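Local coordinates for protein aminotransferase, class I (Staphylococcus aureus, PDB 2O1B) that probably catalyses PLP-dependent transfer of amino groups, as an aspartate aminotransferase of the class I family, at residues Phe260-Ala265 against Gly288-Ala293; Ala93-Tyr98 against Asp110-Leu115; Ala83-Glu88 against Tyr278-Asn283. One frame throughout, in Å; residues are numbered along the deposited sequence.

Interaction 1 (Phe260-Ala265 against Gly288-Ala293); sequences FRVGFA and GALQDA. With PLP (pyridoxal-5'-phosphate), chain B.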
loop_
_atom_site.group_PDB
_atom_site.type_symbol
_atom_site.label_atom_id
_atom_site.label_comp_id
_atom_site.label_asym_id
_atom_site.label_seq_id
_atom_site.Cartn_x
_atom_site.Cartn_y
_atom_site.Cartn_z
ATOM N N PHE A 260 -3.195 -8.393 9.118
ATOM C CA PHE A 260 -2.102 -8.880 8.263
ATOM C C PHE A 260 -1.972 -8.108 6.946
ATOM O O PHE A 260 -0.867 -7.951 6.442
ATOM C CB PHE A 260 -2.262 -10.366 7.945
ATOM C CG PHE A 260 -2.037 -11.292 9.124
ATOM C CD1 PHE A 260 -2.849 -11.228 10.247
ATOM C CD2 PHE A 260 -1.047 -12.261 9.078
ATOM C CE1 PHE A 260 -2.659 -12.099 11.317
ATOM C CE2 PHE A 260 -0.853 -13.140 10.154
ATOM C CZ PHE A 260 -1.664 -13.052 11.269
ATOM N N ARG A 261 -3.096 -7.642 6.396
ATOM C CA ARG A 261 -3.126 -6.865 5.139
ATOM C C ARG A 261 -2.799 -7.708 3.895
ATOM O O ARG A 261 -1.774 -7.491 3.220
ATOM C CB ARG A 261 -2.214 -5.612 5.194
ATOM C CG ARG A 261 -2.384 -4.658 6.403
ATOM C CD ARG A 261 -3.831 -4.501 6.867
ATOM N NE ARG A 261 -4.689 -3.890 5.854
ATOM C CZ ARG A 261 -5.913 -4.315 5.551
ATOM N NH1 ARG A 261 -6.419 -5.380 6.163
ATOM N NH2 ARG A 261 -6.618 -3.687 4.608
ATOM N N VAL A 262 -3.683 -8.660 3.583
ATOM C CA VAL A 262 -3.501 -9.531 2.423
ATOM C C VAL A 262 -4.834 -9.941 1.785
ATOM O O VAL A 262 -5.778 -10.335 2.472
ATOM C CB VAL A 262 -2.650 -10.785 2.773
ATOM C CG1 VAL A 262 -3.316 -11.619 3.863
ATOM C CG2 VAL A 262 -2.393 -11.617 1.519
ATOM N N GLY A 263 -4.897 -9.819 0.464
ATOM C CA GLY A 263 -6.070 -10.201 -0.320
ATOM C C GLY A 263 -5.639 -10.364 -1.766
ATOM O O GLY A 263 -4.440 -10.353 -2.067
ATOM N N PHE A 264 -6.608 -10.530 -2.664
ATOM C CA PHE A 264 -6.300 -10.630 -4.088
ATOM C C PHE A 264 -7.482 -10.260 -4.965
ATOM O O PHE A 264 -8.637 -10.346 -4.534
ATOM C CB PHE A 264 -5.761 -12.021 -4.452
ATOM C CG PHE A 264 -6.674 -13.153 -4.090
ATOM C CD1 PHE A 264 -6.506 -13.840 -2.894
ATOM C CD2 PHE A 264 -7.678 -13.559 -4.960
ATOM C CE1 PHE A 264 -7.351 -14.903 -2.557
ATOM C CE2 PHE A 264 -8.514 -14.620 -4.638
ATOM C CZ PHE A 264 -8.344 -15.296 -3.431
ATOM N N ALA A 265 -7.164 -9.822 -6.184
ATOM C CA ALA A 265 -8.130 -9.576 -7.237
ATOM C C ALA A 265 -8.010 -10.716 -8.227
ATOM O O ALA A 265 -6.908 -11.222 -8.477
ATOM C CB ALA A 265 -7.854 -8.251 -7.928
ATOM N N GLY A 288 7.611 -11.487 1.568
ATOM C CA GLY A 288 7.638 -12.913 1.271
ATOM C C GLY A 288 7.037 -13.787 2.364
ATOM O O GLY A 288 6.303 -14.725 2.073
ATOM N N ALA A 289 7.364 -13.489 3.619
ATOM C CA ALA A 289 6.841 -14.258 4.763
ATOM C C ALA A 289 5.316 -14.105 4.913
ATOM O O ALA A 289 4.626 -15.057 5.283
ATOM C CB ALA A 289 7.548 -13.865 6.037
ATOM N N LEU A 290 4.797 -12.913 4.621
ATOM C CA LEU A 290 3.348 -12.704 4.564
ATOM C C LEU A 290 2.733 -13.522 3.434
ATOM O O LEU A 290 1.647 -14.097 3.581
ATOM C CB LEU A 290 2.999 -11.215 4.419
ATOM C CG LEU A 290 1.510 -10.849 4.292
ATOM C CD1 LEU A 290 0.662 -11.382 5.468
ATOM C CD2 LEU A 290 1.314 -9.327 4.116
ATOM N N GLN A 291 3.424 -13.591 2.301
ATOM C CA GLN A 291 2.947 -14.429 1.192
ATOM C C GLN A 291 2.852 -15.907 1.591
ATOM O O GLN A 291 1.863 -16.575 1.279
ATOM C CB GLN A 291 3.840 -14.271 -0.042
ATOM C CG GLN A 291 3.769 -12.908 -0.740
ATOM C CD GLN A 291 4.469 -12.944 -2.075
ATOM O OE1 GLN A 291 4.095 -13.728 -2.952
ATOM N NE2 GLN A 291 5.497 -12.114 -2.240
ATOM N N ASP A 292 3.866 -16.413 2.292
ATOM C CA ASP A 292 3.884 -17.815 2.734
ATOM C C ASP A 292 2.751 -18.151 3.721
ATOM O O ASP A 292 2.121 -19.215 3.621
ATOM C CB ASP A 292 5.259 -18.168 3.347
ATOM C CG ASP A 292 6.374 -18.213 2.295
ATOM O OD1 ASP A 292 6.049 -18.071 1.095
ATOM O OD2 ASP A 292 7.567 -18.372 2.652
ATOM N N ALA A 293 2.500 -17.253 4.676
ATOM C CA ALA A 293 1.386 -17.407 5.604
ATOM C C ALA A 293 0.046 -17.426 4.864
ATOM O O ALA A 293 -0.827 -18.222 5.183
ATOM C CB ALA A 293 1.406 -16.299 6.632
HETATM N N1 PLP B . -14.940 -4.539 1.567
HETATM C C2 PLP B . -15.883 -4.870 2.521
HETATM C C2A PLP B . -17.323 -5.019 2.112
HETATM C C3 PLP B . -15.460 -5.092 3.834
HETATM O O3 PLP B . -16.352 -5.425 4.812
HETATM C C4 PLP B . -14.104 -4.968 4.167
HETATM C C4A PLP B . -13.618 -5.719 5.371
HETATM C C5 PLP B . -13.166 -4.615 3.194
HETATM C C6 PLP B . -13.597 -4.399 1.886
HETATM C C5A PLP B . -11.691 -4.445 3.534
HETATM O O4P PLP B . -11.033 -5.680 3.746
HETATM P P PLP B . -9.430 -5.739 3.945
HETATM O O1P PLP B . -9.121 -6.044 5.402
HETATM O O2P PLP B . -8.879 -4.398 3.543
HETATM O O3P PLP B . -8.914 -6.844 3.068
#
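Leu290 pushes its forked end against the backbone of Phe260 and Arg261, the loop that leads into strand 263-267 of the large, PLP-binding domain. Its CG stands opposite its own backbone N (chi1 178°), which carries both methyls off helix 288-300. Packing is tightest there: Leu290 CD2 lies 3.5 Å from Phe260 O and 3.7 Å from Arg261 O, so one methyl touches two successive carbonyl oxygens. The other branch, Leu290 CD1, meets Phe260 CB at 4.0 Å and comes in at the edge of the phenyl ring, near its plane.

Toward the strand the fit slackens. Val262 CG1 is 4.3 Å from Leu290 CD1, and from Gly263 onward the two segments part. This looser side is still interior, with Phe90 and Met286 packing around it. The Phe260 ring also reaches the dimer interface, where it meets the ring of Phe287 of the second subunit.

The side chain of Arg261 turns away from the apolar patch. Its chain bends at chi2 and chi3 and swings the guanidinium away from the helix to grip the cofactor phosphate in a two-pronged, nearly straight pair of bonds: NH1 to PLP O1P at 2.9 Å (172°) and NH2 to PLP O2P at 2.6 Å (162°). The phosphorus lies in the guanidinium plane, at its edge. NH1 also donates to Ser258 O, a second hold on the rotation of the group.

The principle illustrated is a division of labour within one short loop. Carbonyls and hydrocarbon face the helix while the charge faces the ligand, and the paired bonds should partly offset the phosphate's charge and help hold that end of the cofactor, which is also bonded by Ser252 and by Tyr81 of the second subunit.

Interaction 2 (Ala93-Tyr98 against Asp110-Leu115); sequences AIVDFY and DEVCIL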
loop_
_atom_site.group_PDB
_atom_site.type_symbol
_atom_site.label_atom_id
_atom_site.label_comp_id
_atom_site.label_asym_id
_atom_site.label_seq_id
_atom_site.Cartn_x
_atom_site.Cartn_y
_atom_site.Cartn_z
ATOM N N ALA A 93 -1.804 -20.808 -5.280
ATOM C CA ALA A 93 -2.729 -21.068 -4.167
ATOM C C ALA A 93 -4.054 -20.348 -4.403
ATOM O O ALA A 93 -5.110 -20.842 -4.013
ATOM C CB ALA A 93 -2.123 -20.652 -2.836
ATOM N N ILE A 94 -3.975 -19.200 -5.068
ATOM C CA ILE A 94 -5.146 -18.419 -5.445
ATOM C C ILE A 94 -6.007 -19.134 -6.485
ATOM O O ILE A 94 -7.221 -19.262 -6.302
ATOM C CB ILE A 94 -4.748 -17.010 -5.966
ATOM C CG1 ILE A 94 -4.247 -16.134 -4.807
ATOM C CG2 ILE A 94 -5.931 -16.329 -6.644
ATOM C CD1 ILE A 94 -3.464 -14.896 -5.243
ATOM N N VAL A 95 -5.397 -19.586 -7.583
ATOM C CA VAL A 95 -6.176 -20.258 -8.636
ATOM C C VAL A 95 -6.748 -21.586 -8.154
ATOM O O VAL A 95 -7.872 -21.943 -8.517
ATOM C CB VAL A 95 -5.393 -20.443 -9.981
ATOM C CG1 VAL A 95 -4.793 -19.126 -10.456
ATOM C CG2 VAL A 95 -4.323 -21.507 -9.872
ATOM N N ASP A 96 -5.970 -22.307 -7.339
ATOM C CA ASP A 96 -6.409 -23.567 -6.728
ATOM C C ASP A 96 -7.619 -23.363 -5.821
ATOM O O ASP A 96 -8.565 -24.153 -5.849
ATOM C CB ASP A 96 -5.292 -24.199 -5.895
ATOM C CG ASP A 96 -4.165 -24.804 -6.742
ATOM O OD1 ASP A 96 -4.261 -24.853 -7.994
ATOM O OD2 ASP A 96 -3.165 -25.235 -6.129
ATOM N N PHE A 97 -7.564 -22.314 -4.996
ATOM C CA PHE A 97 -8.671 -21.947 -4.113
ATOM C C PHE A 97 -9.922 -21.678 -4.946
ATOM O O PHE A 97 -10.952 -22.326 -4.754
ATOM C CB PHE A 97 -8.264 -20.728 -3.278
ATOM C CG PHE A 97 -9.322 -20.236 -2.323
ATOM C CD1 PHE A 97 -9.499 -20.844 -1.082
ATOM C CD2 PHE A 97 -10.092 -19.122 -2.633
ATOM C CE1 PHE A 97 -10.464 -20.372 -0.179
ATOM C CE2 PHE A 97 -11.055 -18.649 -1.735
ATOM C CZ PHE A 97 -11.232 -19.276 -0.503
ATOM N N TYR A 98 -9.826 -20.756 -5.902
ATOM C CA TYR A 98 -10.970 -20.469 -6.761
ATOM C C TYR A 98 -11.525 -21.672 -7.524
ATOM O O TYR A 98 -12.744 -21.799 -7.676
ATOM C CB TYR A 98 -10.702 -19.268 -7.668
ATOM C CG TYR A 98 -11.379 -18.041 -7.110
ATOM C CD1 TYR A 98 -10.932 -17.455 -5.918
ATOM C CD2 TYR A 98 -12.497 -17.500 -7.737
ATOM C CE1 TYR A 98 -11.585 -16.339 -5.378
ATOM C CE2 TYR A 98 -13.143 -16.378 -7.215
ATOM C CZ TYR A 98 -12.686 -15.809 -6.037
ATOM O OH TYR A 98 -13.334 -14.712 -5.522
ATOM N N ASP A 110 -2.385 -13.868 -16.078
ATOM C CA ASP A 110 -3.311 -12.950 -16.724
ATOM C C ASP A 110 -4.451 -12.498 -15.823
ATOM O O ASP A 110 -5.027 -11.417 -16.027
ATOM C CB ASP A 110 -3.902 -13.600 -17.983
ATOM C CG ASP A 110 -2.878 -13.790 -19.098
ATOM O OD1 ASP A 110 -1.774 -13.188 -19.041
ATOM O OD2 ASP A 110 -3.193 -14.546 -20.049
ATOM N N GLU A 111 -4.810 -13.346 -14.864
ATOM C CA GLU A 111 -6.093 -13.204 -14.169
ATOM C C GLU A 111 -5.993 -13.202 -12.642
ATOM O O GLU A 111 -6.981 -13.427 -11.951
ATOM C CB GLU A 111 -7.080 -14.278 -14.669
ATOM C CG GLU A 111 -7.339 -14.165 -16.173
ATOM C CD GLU A 111 -8.189 -15.276 -16.759
ATOM O OE1 GLU A 111 -8.096 -16.427 -16.293
ATOM O OE2 GLU A 111 -8.936 -14.987 -17.724
ATOM N N VAL A 112 -4.799 -12.910 -12.128
ATOM C CA VAL A 112 -4.554 -12.866 -10.693
ATOM C C VAL A 112 -3.654 -11.682 -10.327
ATOM O O VAL A 112 -2.582 -11.517 -10.909
ATOM C CB VAL A 112 -3.896 -14.182 -10.198
ATOM C CG1 VAL A 112 -3.560 -14.078 -8.737
ATOM C CG2 VAL A 112 -4.814 -15.378 -10.432
ATOM N N CYS A 113 -4.100 -10.871 -9.365
ATOM C CA CYS A 113 -3.305 -9.760 -8.818
ATOM C C CYS A 113 -3.410 -9.779 -7.306
ATOM O O CYS A 113 -4.510 -9.655 -6.751
ATOM C CB CYS A 113 -3.799 -8.405 -9.346
ATOM S SG CYS A 113 -2.863 -6.962 -8.738
ATOM N N ILE A 114 -2.274 -9.953 -6.643
ATOM C CA ILE A 114 -2.206 -9.944 -5.189
ATOM C C ILE A 114 -2.406 -8.531 -4.645
ATOM O O ILE A 114 -1.889 -7.573 -5.220
ATOM C CB ILE A 114 -0.848 -10.497 -4.722
ATOM C CG1 ILE A 114 -0.821 -12.012 -4.907
ATOM C CG2 ILE A 114 -0.622 -10.221 -3.267
ATOM C CD1 ILE A 114 -0.036 -12.478 -6.082
ATOM N N LEU A 115 -3.157 -8.410 -3.544
ATOM C CA LEU A 115 -3.486 -7.101 -2.952
ATOM C C LEU A 115 -2.944 -6.945 -1.536
ATOM O O LEU A 115 -2.928 -7.899 -0.767
ATOM C CB LEU A 115 -5.004 -6.843 -2.966
ATOM C CG LEU A 115 -5.738 -6.885 -4.316
ATOM C CD1 LEU A 115 -7.246 -6.740 -4.142
ATOM C CD2 LEU A 115 -5.203 -5.834 -5.278
#
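Helix 93-98 passes strand 112-115 with axes 10.0 Å apart and their directions 109° from one another, and Ile94 stands nearest Val112 along the two backbones. This is a helix packed on one face of the seven-stranded mixed sheet in the large domain of a fold-type I aminotransferase, near strand 112-115, the sheet's outermost member on that side.

The interface is purely aliphatic. Ile94 supplies most of it from the helix: with CG1 opposite its carbonyl carbon (chi1 -71°) and the chain extended beyond, CD1 reaches between two strand residues, 3.6 Å from Val112 CG1 and 3.9 Å from Ile114 CG1. Its other branch, CG2, rests over the fork of Val112, close to both methyls. Ile114 starts off alongside the helix and only its outer atoms draw near, whereas Val112 is directed toward it from the backbone outward.

Phe264 and Val266 of the neighbouring strand 263-267 also touch Ile94, which joins the helix to two strands at once. Val95, one residue further on, crosses Val112 at about a right angle, and the meeting is a single methyl pair, Val95 CG1 to Val112 CG2 at 3.7 Å.

Interaction 3 (Ala83-Glu88 against Tyr278-Asn283); sequences AFHGKE and YQTHTN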
loop_
_atom_site.group_PDB
_atom_site.type_symbol
_atom_site.label_atom_id
_atom_site.label_comp_id
_atom_site.label_asym_id
_atom_site.label_seq_id
_atom_site.Cartn_x
_atom_site.Cartn_y
_atom_site.Cartn_z
ATOM N N ALA A 83 9.822 -10.626 -6.442
ATOM C CA ALA A 83 9.044 -10.296 -7.623
ATOM C C ALA A 83 7.845 -9.457 -7.211
ATOM O O ALA A 83 7.095 -9.838 -6.312
ATOM C CB ALA A 83 8.595 -11.573 -8.345
ATOM N N PHE A 84 7.683 -8.311 -7.867
ATOM C CA PHE A 84 6.581 -7.381 -7.594
ATOM C C PHE A 84 5.230 -8.069 -7.487
ATOM O O PHE A 84 4.474 -7.816 -6.537
ATOM C CB PHE A 84 6.500 -6.303 -8.682
ATOM C CG PHE A 84 7.546 -5.221 -8.568
ATOM C CD1 PHE A 84 8.731 -5.427 -7.870
ATOM C CD2 PHE A 84 7.353 -3.998 -9.199
ATOM C CE1 PHE A 84 9.695 -4.421 -7.782
ATOM C CE2 PHE A 84 8.312 -2.985 -9.123
ATOM C CZ PHE A 84 9.488 -3.199 -8.417
ATOM N N HIS A 85 4.929 -8.937 -8.455
ATOM C CA HIS A 85 3.598 -9.530 -8.566
ATOM C C HIS A 85 3.384 -10.810 -7.769
ATOM O O HIS A 85 2.347 -11.449 -7.915
ATOM C CB HIS A 85 3.231 -9.753 -10.033
ATOM C CG HIS A 85 3.165 -8.489 -10.817
ATOM N ND1 HIS A 85 3.720 -8.359 -12.070
ATOM C CD2 HIS A 85 2.654 -7.274 -10.500
ATOM C CE1 HIS A 85 3.530 -7.126 -12.507
ATOM N NE2 HIS A 85 2.885 -6.449 -11.573
ATOM N N GLY A 86 4.351 -11.178 -6.930
ATOM C CA GLY A 86 4.135 -12.259 -5.975
ATOM C C GLY A 86 4.777 -13.569 -6.354
ATOM O O GLY A 86 5.160 -13.776 -7.506
ATOM N N LYS A 87 4.902 -14.451 -5.368
ATOM C CA LYS A 87 5.448 -15.787 -5.584
ATOM C C LYS A 87 4.533 -16.618 -6.477
ATOM O O LYS A 87 3.308 -16.483 -6.431
ATOM C CB LYS A 87 5.618 -16.511 -4.249
ATOM C CG LYS A 87 6.684 -15.929 -3.341
ATOM C CD LYS A 87 6.840 -16.776 -2.106
ATOM C CE LYS A 87 7.880 -16.188 -1.211
ATOM N NZ LYS A 87 8.156 -17.095 -0.093
ATOM N N GLU A 88 5.136 -17.482 -7.287
ATOM C CA GLU A 88 4.385 -18.450 -8.079
ATOM C C GLU A 88 3.464 -19.307 -7.216
ATOM O O GLU A 88 2.310 -19.558 -7.581
ATOM C CB GLU A 88 5.335 -19.344 -8.869
ATOM C CG GLU A 88 5.613 -18.846 -10.278
ATOM C CD GLU A 88 4.375 -18.900 -11.162
ATOM O OE1 GLU A 88 3.868 -20.021 -11.425
ATOM O OE2 GLU A 88 3.909 -17.818 -11.587
ATOM N N TYR A 278 -0.377 -0.759 -12.020
ATOM C CA TYR A 278 -0.472 0.270 -10.994
ATOM C C TYR A 278 0.390 -0.092 -9.791
ATOM O O TYR A 278 1.093 0.762 -9.246
ATOM C CB TYR A 278 -1.921 0.429 -10.547
ATOM C CG TYR A 278 -2.121 1.447 -9.444
ATOM C CD1 TYR A 278 -2.291 1.048 -8.118
ATOM C CD2 TYR A 278 -2.136 2.810 -9.728
ATOM C CE1 TYR A 278 -2.490 1.983 -7.109
ATOM C CE2 TYR A 278 -2.320 3.749 -8.721
ATOM C CZ TYR A 278 -2.500 3.330 -7.420
ATOM O OH TYR A 278 -2.695 4.269 -6.435
ATOM N N GLN A 279 0.345 -1.361 -9.400
ATOM C CA GLN A 279 1.094 -1.820 -8.237
ATOM C C GLN A 279 2.616 -1.921 -8.455
ATOM O O GLN A 279 3.367 -1.933 -7.485
ATOM C CB GLN A 279 0.480 -3.105 -7.658
ATOM C CG GLN A 279 -0.956 -2.863 -7.148
ATOM C CD GLN A 279 -1.576 -3.995 -6.347
ATOM O OE1 GLN A 279 -2.544 -3.767 -5.606
ATOM N NE2 GLN A 279 -1.062 -5.221 -6.505
ATOM N N THR A 280 3.079 -1.974 -9.706
ATOM C CA THR A 280 4.536 -1.900 -9.950
ATOM C C THR A 280 5.044 -0.472 -9.688
ATOM O O THR A 280 6.221 -0.264 -9.369
ATOM C CB THR A 280 4.953 -2.290 -11.386
ATOM O OG1 THR A 280 4.554 -1.257 -12.289
ATOM C CG2 THR A 280 4.337 -3.615 -11.817
ATOM N N HIS A 281 4.155 0.505 -9.842
ATOM C CA HIS A 281 4.499 1.915 -9.590
ATOM C C HIS A 281 4.332 2.401 -8.150
ATOM O O HIS A 281 5.013 3.340 -7.734
ATOM C CB HIS A 281 3.674 2.833 -10.488
ATOM C CG HIS A 281 3.815 2.532 -11.943
ATOM N ND1 HIS A 281 2.729 2.295 -12.760
ATOM C CD2 HIS A 281 4.914 2.421 -12.729
ATOM C CE1 HIS A 281 3.155 2.065 -13.990
ATOM N NE2 HIS A 281 4.475 2.127 -13.997
ATOM N N THR A 282 3.413 1.786 -7.405
ATOM C CA THR A 282 3.068 2.253 -6.058
ATOM C C THR A 282 3.629 1.309 -4.998
ATOM O O THR A 282 3.572 1.593 -3.803
ATOM C CB THR A 282 1.549 2.421 -5.898
ATOM O OG1 THR A 282 0.899 1.199 -6.239
ATOM C CG2 THR A 282 1.031 3.527 -6.845
ATOM N N ASN A 283 4.199 0.202 -5.449
ATOM C CA ASN A 283 4.706 -0.824 -4.539
ATOM C C ASN A 283 5.882 -1.585 -5.129
ATOM O O ASN A 283 6.186 -1.438 -6.313
ATOM C CB ASN A 283 3.581 -1.787 -4.131
ATOM C CG ASN A 283 2.922 -1.385 -2.840
ATOM O OD1 ASN A 283 3.557 -1.396 -1.772
ATOM N ND2 ASN A 283 1.641 -1.037 -2.913
#
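The Phe84 ring has Asn283 O over one face and Thr280 CB at its edge, in the ring plane, with Phe84 CD2 and Thr280 CB 3.7 Å apart. Thr280 O approaches the same ring obliquely, 3.4 Å from Phe84 CE2. The second flat group, the His85 imidazole, meets the methyl of Thr280 at a slant, NE2 to CG2 3.2 Å, a close approach. Within the helix, Thr280 OG1 sits above the centre of one face of the His281 ring.

Thr280 is thus held between neighbours on several sides. Its OG1 takes the position between backbone N and carbonyl carbon (chi1 72°), bonding back to Lys277 O, and this turns CG2 out to His85. On the other segment a type I turn from Ala83 to Gly86, closed by Gly86 N to Ala83 O at 3.1 Å, places Phe84 and His85 at its two corners, so that both side chains reach the C-terminal end of helix 269-282. His85 NE2 also makes a weak hydrogen bond to Lys276 O.

Thr280 O and Asn283 O are both acceptors for Lys119 NZ of the second subunit, on which Phe84 packs as well. An ammonium group held by carbonyls at the C-terminal end of a helix is probably stabilised in its charged form. Since Lys119 N bonds PLP, the contact ties this helix end to a residue lining the cofactor pocket of the neighbouring subunit.

In the fold
The three contacts form a compact cluster on one side of the subunit. The centre of interaction 1 lies about 12 Å from the centres of both others, which are themselves about 14 Å apart. Interactions 1 and 2 share the large sheet, where strands 263-267 and 112-115 are antiparallel neighbours. Interaction 3 opens first along the chain; interaction 2 opens and closes within its span, and interaction 1 opens before 3 closes and ends last. Cross-ties join them: Lys87 pairs with Asp292, and Gln279 NE2 bonds to Ile114 O. Interactions 1 and 3 both touch the second subunit, consistent with cofactor pockets close to the subunit interface; Tyr81 of the second subunit bonds the PLP held by Arg261.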